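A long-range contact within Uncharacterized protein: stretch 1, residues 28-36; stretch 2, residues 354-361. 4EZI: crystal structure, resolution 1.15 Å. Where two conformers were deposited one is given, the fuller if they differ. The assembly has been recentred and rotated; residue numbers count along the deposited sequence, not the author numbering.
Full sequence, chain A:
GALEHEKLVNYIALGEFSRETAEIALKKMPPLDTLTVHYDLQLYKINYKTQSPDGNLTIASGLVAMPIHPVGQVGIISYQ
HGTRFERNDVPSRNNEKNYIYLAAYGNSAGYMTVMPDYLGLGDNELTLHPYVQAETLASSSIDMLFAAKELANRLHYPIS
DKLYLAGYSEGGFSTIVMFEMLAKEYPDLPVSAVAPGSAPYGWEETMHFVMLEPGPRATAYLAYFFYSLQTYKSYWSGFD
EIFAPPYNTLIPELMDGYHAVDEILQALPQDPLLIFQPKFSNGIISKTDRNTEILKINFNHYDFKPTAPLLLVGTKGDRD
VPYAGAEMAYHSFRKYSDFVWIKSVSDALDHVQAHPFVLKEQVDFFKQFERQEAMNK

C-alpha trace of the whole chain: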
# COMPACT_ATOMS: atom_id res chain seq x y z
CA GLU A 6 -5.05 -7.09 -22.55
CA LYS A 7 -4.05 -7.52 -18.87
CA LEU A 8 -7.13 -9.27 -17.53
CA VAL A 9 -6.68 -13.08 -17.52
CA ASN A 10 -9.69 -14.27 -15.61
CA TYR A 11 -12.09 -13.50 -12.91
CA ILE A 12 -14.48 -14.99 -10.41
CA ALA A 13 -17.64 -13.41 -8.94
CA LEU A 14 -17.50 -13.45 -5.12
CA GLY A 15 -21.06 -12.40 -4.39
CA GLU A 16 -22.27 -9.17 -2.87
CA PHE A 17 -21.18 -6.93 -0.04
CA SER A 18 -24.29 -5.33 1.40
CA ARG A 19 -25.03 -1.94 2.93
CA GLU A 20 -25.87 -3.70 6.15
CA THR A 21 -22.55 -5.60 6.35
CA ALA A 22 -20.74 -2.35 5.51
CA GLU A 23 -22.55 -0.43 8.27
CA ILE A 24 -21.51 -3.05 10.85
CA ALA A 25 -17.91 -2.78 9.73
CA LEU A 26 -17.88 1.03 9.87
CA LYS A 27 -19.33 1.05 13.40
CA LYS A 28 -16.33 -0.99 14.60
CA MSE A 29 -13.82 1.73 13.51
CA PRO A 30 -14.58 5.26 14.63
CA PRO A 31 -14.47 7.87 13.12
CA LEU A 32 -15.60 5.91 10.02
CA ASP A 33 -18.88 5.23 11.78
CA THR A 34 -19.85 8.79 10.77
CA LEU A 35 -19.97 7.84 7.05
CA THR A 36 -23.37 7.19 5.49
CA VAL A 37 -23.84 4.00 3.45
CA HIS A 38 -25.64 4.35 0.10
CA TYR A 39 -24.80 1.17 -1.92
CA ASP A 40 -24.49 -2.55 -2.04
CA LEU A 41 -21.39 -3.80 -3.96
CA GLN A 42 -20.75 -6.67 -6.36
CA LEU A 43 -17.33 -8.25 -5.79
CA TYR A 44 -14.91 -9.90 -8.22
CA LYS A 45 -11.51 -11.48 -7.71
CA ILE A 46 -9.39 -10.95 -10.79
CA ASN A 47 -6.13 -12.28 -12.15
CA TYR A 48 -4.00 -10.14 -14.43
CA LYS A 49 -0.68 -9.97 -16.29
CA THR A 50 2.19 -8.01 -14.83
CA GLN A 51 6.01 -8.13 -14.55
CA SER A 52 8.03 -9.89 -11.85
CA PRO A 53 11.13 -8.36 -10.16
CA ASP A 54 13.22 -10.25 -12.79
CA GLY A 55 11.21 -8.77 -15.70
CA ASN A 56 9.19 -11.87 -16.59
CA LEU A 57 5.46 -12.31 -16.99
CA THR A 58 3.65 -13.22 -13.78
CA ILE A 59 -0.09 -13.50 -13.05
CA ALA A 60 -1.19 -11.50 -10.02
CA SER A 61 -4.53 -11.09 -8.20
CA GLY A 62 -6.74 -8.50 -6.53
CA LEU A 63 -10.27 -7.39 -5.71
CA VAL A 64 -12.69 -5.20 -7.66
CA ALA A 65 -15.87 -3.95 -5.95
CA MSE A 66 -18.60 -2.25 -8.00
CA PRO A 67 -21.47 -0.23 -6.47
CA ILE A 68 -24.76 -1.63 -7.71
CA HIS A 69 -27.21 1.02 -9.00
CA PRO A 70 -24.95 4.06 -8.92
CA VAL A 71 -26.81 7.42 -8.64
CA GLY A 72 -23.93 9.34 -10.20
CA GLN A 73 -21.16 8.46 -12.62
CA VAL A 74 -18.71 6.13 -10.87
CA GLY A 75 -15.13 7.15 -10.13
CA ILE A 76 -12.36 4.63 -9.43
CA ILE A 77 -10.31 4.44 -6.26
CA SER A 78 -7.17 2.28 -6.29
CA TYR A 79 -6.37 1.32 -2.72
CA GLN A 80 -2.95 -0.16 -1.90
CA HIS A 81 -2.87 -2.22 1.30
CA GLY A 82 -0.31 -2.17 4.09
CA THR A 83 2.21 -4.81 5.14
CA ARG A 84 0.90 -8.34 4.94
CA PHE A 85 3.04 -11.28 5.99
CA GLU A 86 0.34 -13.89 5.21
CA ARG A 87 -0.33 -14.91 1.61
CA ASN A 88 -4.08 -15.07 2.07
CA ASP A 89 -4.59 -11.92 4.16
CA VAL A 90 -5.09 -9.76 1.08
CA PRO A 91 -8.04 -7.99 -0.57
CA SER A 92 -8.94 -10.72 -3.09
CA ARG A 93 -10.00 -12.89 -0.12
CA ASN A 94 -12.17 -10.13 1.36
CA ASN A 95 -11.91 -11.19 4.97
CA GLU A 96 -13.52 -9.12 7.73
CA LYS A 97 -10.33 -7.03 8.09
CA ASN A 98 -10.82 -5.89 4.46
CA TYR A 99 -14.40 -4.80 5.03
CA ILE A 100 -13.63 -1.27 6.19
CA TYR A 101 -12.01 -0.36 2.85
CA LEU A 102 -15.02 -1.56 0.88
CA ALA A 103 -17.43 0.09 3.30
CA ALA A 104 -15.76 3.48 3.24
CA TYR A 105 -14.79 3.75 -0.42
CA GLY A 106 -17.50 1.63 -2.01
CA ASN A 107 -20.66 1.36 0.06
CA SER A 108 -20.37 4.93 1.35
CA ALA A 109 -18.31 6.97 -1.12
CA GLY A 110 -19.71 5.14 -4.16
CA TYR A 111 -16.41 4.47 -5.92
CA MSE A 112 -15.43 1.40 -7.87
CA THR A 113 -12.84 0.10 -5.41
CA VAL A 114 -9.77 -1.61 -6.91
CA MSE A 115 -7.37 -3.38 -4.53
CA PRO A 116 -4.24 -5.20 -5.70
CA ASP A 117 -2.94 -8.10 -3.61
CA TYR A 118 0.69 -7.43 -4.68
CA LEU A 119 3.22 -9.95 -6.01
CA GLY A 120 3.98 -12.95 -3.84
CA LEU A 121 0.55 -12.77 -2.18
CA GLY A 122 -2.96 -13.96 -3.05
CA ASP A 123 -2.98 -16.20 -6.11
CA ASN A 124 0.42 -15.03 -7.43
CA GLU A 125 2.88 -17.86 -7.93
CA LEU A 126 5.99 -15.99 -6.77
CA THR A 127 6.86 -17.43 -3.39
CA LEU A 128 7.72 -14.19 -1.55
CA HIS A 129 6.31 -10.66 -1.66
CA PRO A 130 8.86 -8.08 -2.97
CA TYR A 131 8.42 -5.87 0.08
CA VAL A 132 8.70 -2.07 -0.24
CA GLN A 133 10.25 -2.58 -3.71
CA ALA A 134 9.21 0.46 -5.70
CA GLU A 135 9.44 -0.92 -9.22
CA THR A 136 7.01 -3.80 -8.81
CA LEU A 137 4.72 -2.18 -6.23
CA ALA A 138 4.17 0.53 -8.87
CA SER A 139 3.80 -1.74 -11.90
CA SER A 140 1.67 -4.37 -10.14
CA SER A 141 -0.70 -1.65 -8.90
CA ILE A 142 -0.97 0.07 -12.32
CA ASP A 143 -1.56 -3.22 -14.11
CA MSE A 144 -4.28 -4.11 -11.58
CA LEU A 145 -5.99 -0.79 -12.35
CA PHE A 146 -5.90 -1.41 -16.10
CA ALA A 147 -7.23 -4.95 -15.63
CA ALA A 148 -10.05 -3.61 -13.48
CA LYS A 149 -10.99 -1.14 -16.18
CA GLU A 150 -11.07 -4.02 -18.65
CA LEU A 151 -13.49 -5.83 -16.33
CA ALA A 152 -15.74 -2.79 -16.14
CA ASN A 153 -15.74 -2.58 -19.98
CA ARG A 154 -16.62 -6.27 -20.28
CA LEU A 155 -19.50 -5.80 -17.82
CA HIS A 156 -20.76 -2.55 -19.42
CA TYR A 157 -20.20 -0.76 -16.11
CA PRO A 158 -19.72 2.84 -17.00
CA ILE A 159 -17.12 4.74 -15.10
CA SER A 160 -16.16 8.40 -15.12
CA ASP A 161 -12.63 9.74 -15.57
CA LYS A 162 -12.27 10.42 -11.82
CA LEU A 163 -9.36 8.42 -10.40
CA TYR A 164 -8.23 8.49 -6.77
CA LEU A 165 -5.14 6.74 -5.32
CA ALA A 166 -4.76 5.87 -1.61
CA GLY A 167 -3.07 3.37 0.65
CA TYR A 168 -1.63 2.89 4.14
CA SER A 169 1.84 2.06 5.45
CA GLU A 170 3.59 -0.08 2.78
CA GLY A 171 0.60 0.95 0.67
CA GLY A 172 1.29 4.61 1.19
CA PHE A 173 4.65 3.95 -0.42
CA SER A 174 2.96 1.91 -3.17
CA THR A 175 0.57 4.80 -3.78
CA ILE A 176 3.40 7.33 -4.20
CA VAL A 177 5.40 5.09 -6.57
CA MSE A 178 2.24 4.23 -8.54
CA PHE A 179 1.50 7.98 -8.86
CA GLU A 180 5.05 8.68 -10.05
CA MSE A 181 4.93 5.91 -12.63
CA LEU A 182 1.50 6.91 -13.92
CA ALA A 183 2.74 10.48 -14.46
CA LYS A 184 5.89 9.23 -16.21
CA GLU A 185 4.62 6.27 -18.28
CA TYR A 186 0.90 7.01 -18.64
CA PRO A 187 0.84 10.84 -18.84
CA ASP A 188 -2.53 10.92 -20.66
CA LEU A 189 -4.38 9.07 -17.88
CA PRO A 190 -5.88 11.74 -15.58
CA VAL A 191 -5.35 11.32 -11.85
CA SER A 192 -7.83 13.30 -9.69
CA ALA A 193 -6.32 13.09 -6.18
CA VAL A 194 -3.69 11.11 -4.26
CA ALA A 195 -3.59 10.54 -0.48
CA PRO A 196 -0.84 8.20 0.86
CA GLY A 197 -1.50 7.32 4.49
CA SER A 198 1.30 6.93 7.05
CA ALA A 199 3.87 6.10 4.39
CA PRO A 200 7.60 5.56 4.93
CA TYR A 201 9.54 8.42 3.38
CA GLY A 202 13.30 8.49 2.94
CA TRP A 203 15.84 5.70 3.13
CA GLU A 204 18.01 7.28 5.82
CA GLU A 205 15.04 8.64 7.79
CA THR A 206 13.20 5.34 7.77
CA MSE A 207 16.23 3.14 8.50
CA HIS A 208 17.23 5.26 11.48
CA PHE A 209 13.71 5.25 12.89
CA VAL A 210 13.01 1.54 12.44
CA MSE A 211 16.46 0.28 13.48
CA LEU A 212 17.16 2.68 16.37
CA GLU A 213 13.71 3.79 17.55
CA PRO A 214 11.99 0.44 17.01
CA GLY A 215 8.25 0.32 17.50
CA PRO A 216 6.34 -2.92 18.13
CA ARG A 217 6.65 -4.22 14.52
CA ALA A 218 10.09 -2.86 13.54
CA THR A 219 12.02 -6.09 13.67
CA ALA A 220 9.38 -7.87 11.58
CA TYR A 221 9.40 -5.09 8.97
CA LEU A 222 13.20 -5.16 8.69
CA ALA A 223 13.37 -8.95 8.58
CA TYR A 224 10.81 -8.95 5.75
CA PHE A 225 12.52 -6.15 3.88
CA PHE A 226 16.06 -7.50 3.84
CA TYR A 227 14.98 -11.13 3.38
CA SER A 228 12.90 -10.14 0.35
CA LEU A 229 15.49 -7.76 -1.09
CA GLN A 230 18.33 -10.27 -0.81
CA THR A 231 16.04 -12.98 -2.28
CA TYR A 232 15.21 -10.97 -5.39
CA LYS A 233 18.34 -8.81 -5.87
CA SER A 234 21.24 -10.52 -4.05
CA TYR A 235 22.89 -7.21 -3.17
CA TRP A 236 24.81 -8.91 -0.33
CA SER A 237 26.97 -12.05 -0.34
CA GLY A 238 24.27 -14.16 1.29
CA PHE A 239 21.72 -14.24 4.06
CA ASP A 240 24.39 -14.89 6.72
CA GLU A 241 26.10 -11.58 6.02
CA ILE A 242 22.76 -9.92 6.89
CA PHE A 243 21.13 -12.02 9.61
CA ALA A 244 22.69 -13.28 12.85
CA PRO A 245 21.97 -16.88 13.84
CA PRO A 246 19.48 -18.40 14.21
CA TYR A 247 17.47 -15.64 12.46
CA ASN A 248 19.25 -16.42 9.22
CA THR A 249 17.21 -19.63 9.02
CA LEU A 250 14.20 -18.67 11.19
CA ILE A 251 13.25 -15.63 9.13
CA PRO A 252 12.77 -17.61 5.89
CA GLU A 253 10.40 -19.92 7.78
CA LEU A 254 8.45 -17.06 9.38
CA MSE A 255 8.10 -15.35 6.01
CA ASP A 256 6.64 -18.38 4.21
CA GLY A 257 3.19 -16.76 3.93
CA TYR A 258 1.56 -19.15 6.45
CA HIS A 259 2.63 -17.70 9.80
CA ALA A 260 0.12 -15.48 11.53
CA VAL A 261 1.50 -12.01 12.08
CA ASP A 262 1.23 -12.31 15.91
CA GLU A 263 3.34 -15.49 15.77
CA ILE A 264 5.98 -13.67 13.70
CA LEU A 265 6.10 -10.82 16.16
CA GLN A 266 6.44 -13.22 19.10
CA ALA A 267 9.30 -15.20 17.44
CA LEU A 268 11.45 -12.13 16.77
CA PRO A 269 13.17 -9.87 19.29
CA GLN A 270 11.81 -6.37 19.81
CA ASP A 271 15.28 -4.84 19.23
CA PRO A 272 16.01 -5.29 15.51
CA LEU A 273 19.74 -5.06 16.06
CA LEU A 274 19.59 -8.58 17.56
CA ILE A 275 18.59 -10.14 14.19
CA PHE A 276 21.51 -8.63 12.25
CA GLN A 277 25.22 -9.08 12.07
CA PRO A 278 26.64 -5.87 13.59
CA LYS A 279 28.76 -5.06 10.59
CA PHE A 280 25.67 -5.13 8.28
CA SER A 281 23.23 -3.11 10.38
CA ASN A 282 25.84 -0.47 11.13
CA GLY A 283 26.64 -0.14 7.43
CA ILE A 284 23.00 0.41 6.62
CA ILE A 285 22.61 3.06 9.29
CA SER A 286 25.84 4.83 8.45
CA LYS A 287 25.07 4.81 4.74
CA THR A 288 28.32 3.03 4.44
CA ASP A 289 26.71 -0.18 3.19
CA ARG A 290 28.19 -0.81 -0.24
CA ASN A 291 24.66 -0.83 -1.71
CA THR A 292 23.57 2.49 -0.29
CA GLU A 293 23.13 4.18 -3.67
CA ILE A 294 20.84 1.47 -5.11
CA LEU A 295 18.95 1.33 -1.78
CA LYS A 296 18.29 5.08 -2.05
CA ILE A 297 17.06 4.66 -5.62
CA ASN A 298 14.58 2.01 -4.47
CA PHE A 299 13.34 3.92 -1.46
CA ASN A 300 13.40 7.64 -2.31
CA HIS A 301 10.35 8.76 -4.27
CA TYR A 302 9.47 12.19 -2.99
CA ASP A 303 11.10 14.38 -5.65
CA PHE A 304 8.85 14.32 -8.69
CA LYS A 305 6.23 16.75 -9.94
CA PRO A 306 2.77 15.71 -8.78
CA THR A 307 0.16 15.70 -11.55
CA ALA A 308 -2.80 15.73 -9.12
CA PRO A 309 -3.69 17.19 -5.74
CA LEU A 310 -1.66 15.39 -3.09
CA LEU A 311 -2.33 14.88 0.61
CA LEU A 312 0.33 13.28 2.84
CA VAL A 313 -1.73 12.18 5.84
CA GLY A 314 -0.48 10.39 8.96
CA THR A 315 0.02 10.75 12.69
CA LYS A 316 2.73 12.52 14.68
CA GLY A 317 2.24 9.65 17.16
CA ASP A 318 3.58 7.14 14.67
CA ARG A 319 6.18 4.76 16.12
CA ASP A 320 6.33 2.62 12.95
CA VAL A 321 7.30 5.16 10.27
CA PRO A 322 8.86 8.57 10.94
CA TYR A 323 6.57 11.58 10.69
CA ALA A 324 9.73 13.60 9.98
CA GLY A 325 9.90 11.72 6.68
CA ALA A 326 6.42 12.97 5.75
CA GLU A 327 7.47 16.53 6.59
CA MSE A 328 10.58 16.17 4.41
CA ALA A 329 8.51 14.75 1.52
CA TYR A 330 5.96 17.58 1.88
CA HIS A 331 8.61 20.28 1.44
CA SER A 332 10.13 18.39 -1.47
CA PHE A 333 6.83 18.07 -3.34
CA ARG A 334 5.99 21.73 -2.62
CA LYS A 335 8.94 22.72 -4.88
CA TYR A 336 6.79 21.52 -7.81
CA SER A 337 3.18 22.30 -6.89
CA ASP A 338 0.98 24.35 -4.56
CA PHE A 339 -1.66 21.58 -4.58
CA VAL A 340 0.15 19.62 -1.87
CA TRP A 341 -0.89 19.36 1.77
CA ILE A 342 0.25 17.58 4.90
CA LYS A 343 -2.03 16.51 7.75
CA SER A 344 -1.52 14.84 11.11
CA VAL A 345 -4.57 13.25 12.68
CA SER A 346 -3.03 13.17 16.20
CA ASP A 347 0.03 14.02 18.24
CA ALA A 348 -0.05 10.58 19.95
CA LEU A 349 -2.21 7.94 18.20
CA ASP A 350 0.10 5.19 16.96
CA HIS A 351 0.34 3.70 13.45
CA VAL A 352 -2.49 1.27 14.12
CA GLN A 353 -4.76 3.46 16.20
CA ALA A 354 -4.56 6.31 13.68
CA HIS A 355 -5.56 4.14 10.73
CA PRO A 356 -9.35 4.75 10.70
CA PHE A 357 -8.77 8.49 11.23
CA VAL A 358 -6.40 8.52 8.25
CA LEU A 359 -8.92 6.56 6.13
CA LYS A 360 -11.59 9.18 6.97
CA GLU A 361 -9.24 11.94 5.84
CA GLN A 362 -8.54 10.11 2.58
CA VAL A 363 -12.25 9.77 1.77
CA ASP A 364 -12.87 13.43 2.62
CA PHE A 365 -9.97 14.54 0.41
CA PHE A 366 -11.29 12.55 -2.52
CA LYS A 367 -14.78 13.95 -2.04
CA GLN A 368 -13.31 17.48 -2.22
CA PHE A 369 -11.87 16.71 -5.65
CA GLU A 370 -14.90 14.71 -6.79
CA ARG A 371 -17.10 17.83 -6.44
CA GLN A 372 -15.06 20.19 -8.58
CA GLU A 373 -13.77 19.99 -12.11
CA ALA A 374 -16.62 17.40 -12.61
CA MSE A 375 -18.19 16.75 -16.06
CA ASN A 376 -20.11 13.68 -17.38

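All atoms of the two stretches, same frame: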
# COMPACT_ATOMS: atom_id res chain seq x y z
N LYS A 28 -17.46 -0.47 13.84
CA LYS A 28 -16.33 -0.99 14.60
C LYS A 28 -15.09 -0.07 14.59
O LYS A 28 -14.17 -0.30 15.40
CB LYS A 28 -15.92 -2.37 14.07
CG LYS A 28 -16.94 -3.46 14.34
CD LYS A 28 -16.61 -4.82 13.72
CE LYS A 28 -17.82 -5.77 13.92
NZ LYS A 28 -17.66 -7.11 13.30
N MSE A 29 -15.05 0.94 13.72
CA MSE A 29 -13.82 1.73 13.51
C MSE A 29 -14.11 3.23 13.44
O MSE A 29 -13.95 3.88 12.41
CB MSE A 29 -13.08 1.21 12.28
CG MSE A 29 -12.65 -0.26 12.41
SE MSE A 29 -11.46 -0.87 11.01
CE MSE A 29 -9.91 0.16 11.53
N PRO A 30 -14.50 3.80 14.59
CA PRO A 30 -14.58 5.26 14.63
C PRO A 30 -13.26 5.90 14.15
O PRO A 30 -12.17 5.41 14.48
CB PRO A 30 -14.83 5.57 16.11
CG PRO A 30 -15.07 4.32 16.75
CD PRO A 30 -14.69 3.18 15.90
N PRO A 31 -13.33 7.02 13.40
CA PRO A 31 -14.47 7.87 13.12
C PRO A 31 -15.21 7.52 11.82
O PRO A 31 -16.01 8.31 11.34
CB PRO A 31 -13.81 9.24 13.00
CG PRO A 31 -12.52 8.94 12.33
CD PRO A 31 -12.07 7.66 12.98
N LEU A 32 -14.97 6.33 11.27
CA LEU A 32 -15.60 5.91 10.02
C LEU A 32 -17.09 5.62 10.20
O LEU A 32 -17.84 5.55 9.23
CB LEU A 32 -14.86 4.72 9.43
CG LEU A 32 -13.46 5.10 8.94
CD1 LEU A 32 -12.63 3.84 8.76
CD2 LEU A 32 -13.48 5.98 7.68
N ASP A 33 -17.49 5.44 11.45
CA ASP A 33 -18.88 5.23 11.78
C ASP A 33 -19.76 6.45 11.42
O ASP A 33 -20.98 6.33 11.37
CB ASP A 33 -19.01 4.85 13.27
CG ASP A 33 -18.53 5.94 14.22
OD1 ASP A 33 -17.60 6.71 13.87
OD2 ASP A 33 -19.09 6.03 15.35
N THR A 34 -19.13 7.59 11.16
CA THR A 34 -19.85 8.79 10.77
C THR A 34 -20.18 8.83 9.27
O THR A 34 -20.90 9.73 8.82
CB THR A 34 -19.07 10.08 11.16
OG1 THR A 34 -17.86 10.17 10.42
CG2 THR A 34 -18.76 10.12 12.65
N LEU A 35 -19.65 7.90 8.49
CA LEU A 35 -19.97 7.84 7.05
C LEU A 35 -21.35 7.23 6.87
O LEU A 35 -21.75 6.33 7.61
CB LEU A 35 -18.92 7.01 6.32
CG LEU A 35 -17.50 7.59 6.29
CD1 LEU A 35 -16.54 6.60 5.61
CD2 LEU A 35 -17.46 8.90 5.55
N THR A 36 -22.07 7.71 5.87
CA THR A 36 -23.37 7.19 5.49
C THR A 36 -23.21 6.17 4.36
O THR A 36 -22.48 6.43 3.40
CB THR A 36 -24.27 8.34 4.99
OG1 THR A 36 -24.43 9.33 6.03
CG2 THR A 36 -25.65 7.84 4.60
N ALA A 354 -4.26 5.20 14.57
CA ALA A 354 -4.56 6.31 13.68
C ALA A 354 -5.24 5.88 12.39
O ALA A 354 -5.79 6.72 11.69
CB ALA A 354 -3.28 7.08 13.35
N HIS A 355 -5.16 4.59 12.05
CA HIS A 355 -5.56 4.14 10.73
C HIS A 355 -6.98 4.58 10.33
O HIS A 355 -7.15 5.14 9.25
CB HIS A 355 -5.34 2.64 10.64
CG HIS A 355 -5.71 2.04 9.33
ND1 HIS A 355 -5.30 2.56 8.12
CD2 HIS A 355 -6.42 0.92 9.04
CE1 HIS A 355 -5.73 1.78 7.14
NE2 HIS A 355 -6.41 0.78 7.67
N PRO A 356 -8.01 4.35 11.17
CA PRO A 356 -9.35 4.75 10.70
C PRO A 356 -9.52 6.27 10.56
O PRO A 356 -10.30 6.73 9.73
CB PRO A 356 -10.30 4.17 11.76
CG PRO A 356 -9.45 3.92 12.96
CD PRO A 356 -8.07 3.61 12.44
N PHE A 357 -8.77 7.03 11.37
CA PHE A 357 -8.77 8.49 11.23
C PHE A 357 -8.15 8.91 9.90
O PHE A 357 -8.66 9.81 9.22
CB PHE A 357 -8.00 9.14 12.40
CG PHE A 357 -8.64 8.92 13.75
CD1 PHE A 357 -8.40 7.77 14.45
CD2 PHE A 357 -9.48 9.88 14.33
CE1 PHE A 357 -8.98 7.53 15.67
CE2 PHE A 357 -10.07 9.63 15.57
CZ PHE A 357 -9.82 8.46 16.23
N VAL A 358 -7.05 8.27 9.53
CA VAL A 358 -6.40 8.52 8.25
C VAL A 358 -7.33 8.12 7.09
O VAL A 358 -7.45 8.88 6.12
CB VAL A 358 -5.04 7.82 8.17
CG1 VAL A 358 -4.48 7.87 6.75
CG2 VAL A 358 -4.07 8.46 9.18
N LEU A 359 -7.98 6.96 7.18
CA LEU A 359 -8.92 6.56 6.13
C LEU A 359 -10.02 7.62 5.94
O LEU A 359 -10.40 7.93 4.81
CB LEU A 359 -9.49 5.16 6.42
CG LEU A 359 -10.48 4.51 5.44
CD1 LEU A 359 -10.00 4.53 4.02
CD2 LEU A 359 -10.79 3.07 5.88
N LYS A 360 -10.54 8.14 7.04
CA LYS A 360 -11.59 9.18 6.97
C LYS A 360 -11.08 10.42 6.23
O LYS A 360 -11.78 10.97 5.38
CB LYS A 360 -12.08 9.52 8.37
CG LYS A 360 -13.18 10.57 8.45
CD LYS A 360 -14.37 10.28 7.60
CE LYS A 360 -15.59 11.17 7.98
NZ LYS A 360 -15.19 12.53 8.47
N GLU A 361 -9.85 10.82 6.54
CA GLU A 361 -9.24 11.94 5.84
C GLU A 361 -9.08 11.68 4.36
O GLU A 361 -9.26 12.59 3.54
CB GLU A 361 -7.91 12.34 6.44
CG GLU A 361 -7.95 12.81 7.89
CD GLU A 361 -8.78 14.06 8.16
OE1 GLU A 361 -8.95 14.91 7.26
OE2 GLU A 361 -9.23 14.21 9.32

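Residues that touch across stretches 28-36 and 354-361 are at least 324 positions apart in sequence, yet the two stretches bury 466 Å² between them. No hydrogen bond crosses the contact; it is held by van der Waals packing and one CH-pi interaction. The first stretch is a loop leading into a short 3-10 segment, Leu 32 to Thr 34, and the second is helical through most of its length. Three residues, Lys 360, Pro 31 and Leu 32, cover the most surface.

Pro 31 follows a cis peptide bond, and its CA-to-CB bond points toward the helix. Its ring settles between Pro 356, Phe 357 and Lys 360. The CD atom of Pro 31 lies 3.6 Å from the centroid of the Phe 357 ring and only 10° off the ring normal, so it sits over one face of the aromatic ring. This is a favourable CH-pi geometry, since the CD of proline, bonded to nitrogen, carries slightly polarized hydrogens. The CA-to-CB bond of Phe 357 points away from the loop, but the end of its side chain comes nearer, with chi1 in the m well. The same Pro 31 CD packs 4.1 Å from Pro 356 CB, while Pro 31 CG lies 4.0 Å from Lys 360 CB.

Leu 32, buried, carries the packing onward. Its CA-to-CB bond points sideways, but with chi1 m and chi2 t the branched end approaches the helix. Leu 32 CD1 reaches 3.5 Å from Leu 359 CD2 and 3.8 Å from Pro 356 CB, and Leu 32 CD2 lies 3.9 Å from Lys 360 CB. A forked aliphatic side chain can thus touch three helical residues without leaving a polar group unsatisfied.

Pro 356, close behind in the area it contributes, meets four residues of the first stretch, Met 29 to Leu 32. Its CA-to-CB bond points toward the loop, and its compact ring also receives Met 29, a selenomethionine, whose CE lies 4.0 Å from Pro 356 CD. The carbonyl of Pro 30 passes close by, with Pro 30 O 3.5 Å from Pro 356 CG. Although Pro 356 has no amide hydrogen, its carbonyl accepts the helical hydrogen bond from Lys 360 N (N to O, 3.0 Å).

Lys 360 covers the largest area of all, with its backbone as well as its aliphatic chain: Leu 32 CD2 lies 3.7 Å from Lys 360 N. Beyond the CB contacts, Lys 360 CE lies 3.5 Å from Thr 34 OG1 and 3.8 Å from Leu 35 CD2, so the methylenes run along the loop while NZ is hydrogen-bonded elsewhere in the structure. A long side chain with a polar tip suits this partly exposed position.

The loop's shape is maintained by its own hydrogen bonds. Leu 32 N donates to Met 29 O at 2.9 Å, and Pro 31 O accepts from both Thr 34 N, at 3.2 Å, and Thr 34 OG1, at 2.8 Å. The threonine hydroxyl is therefore satisfied within the loop even as it borders the lysine chain.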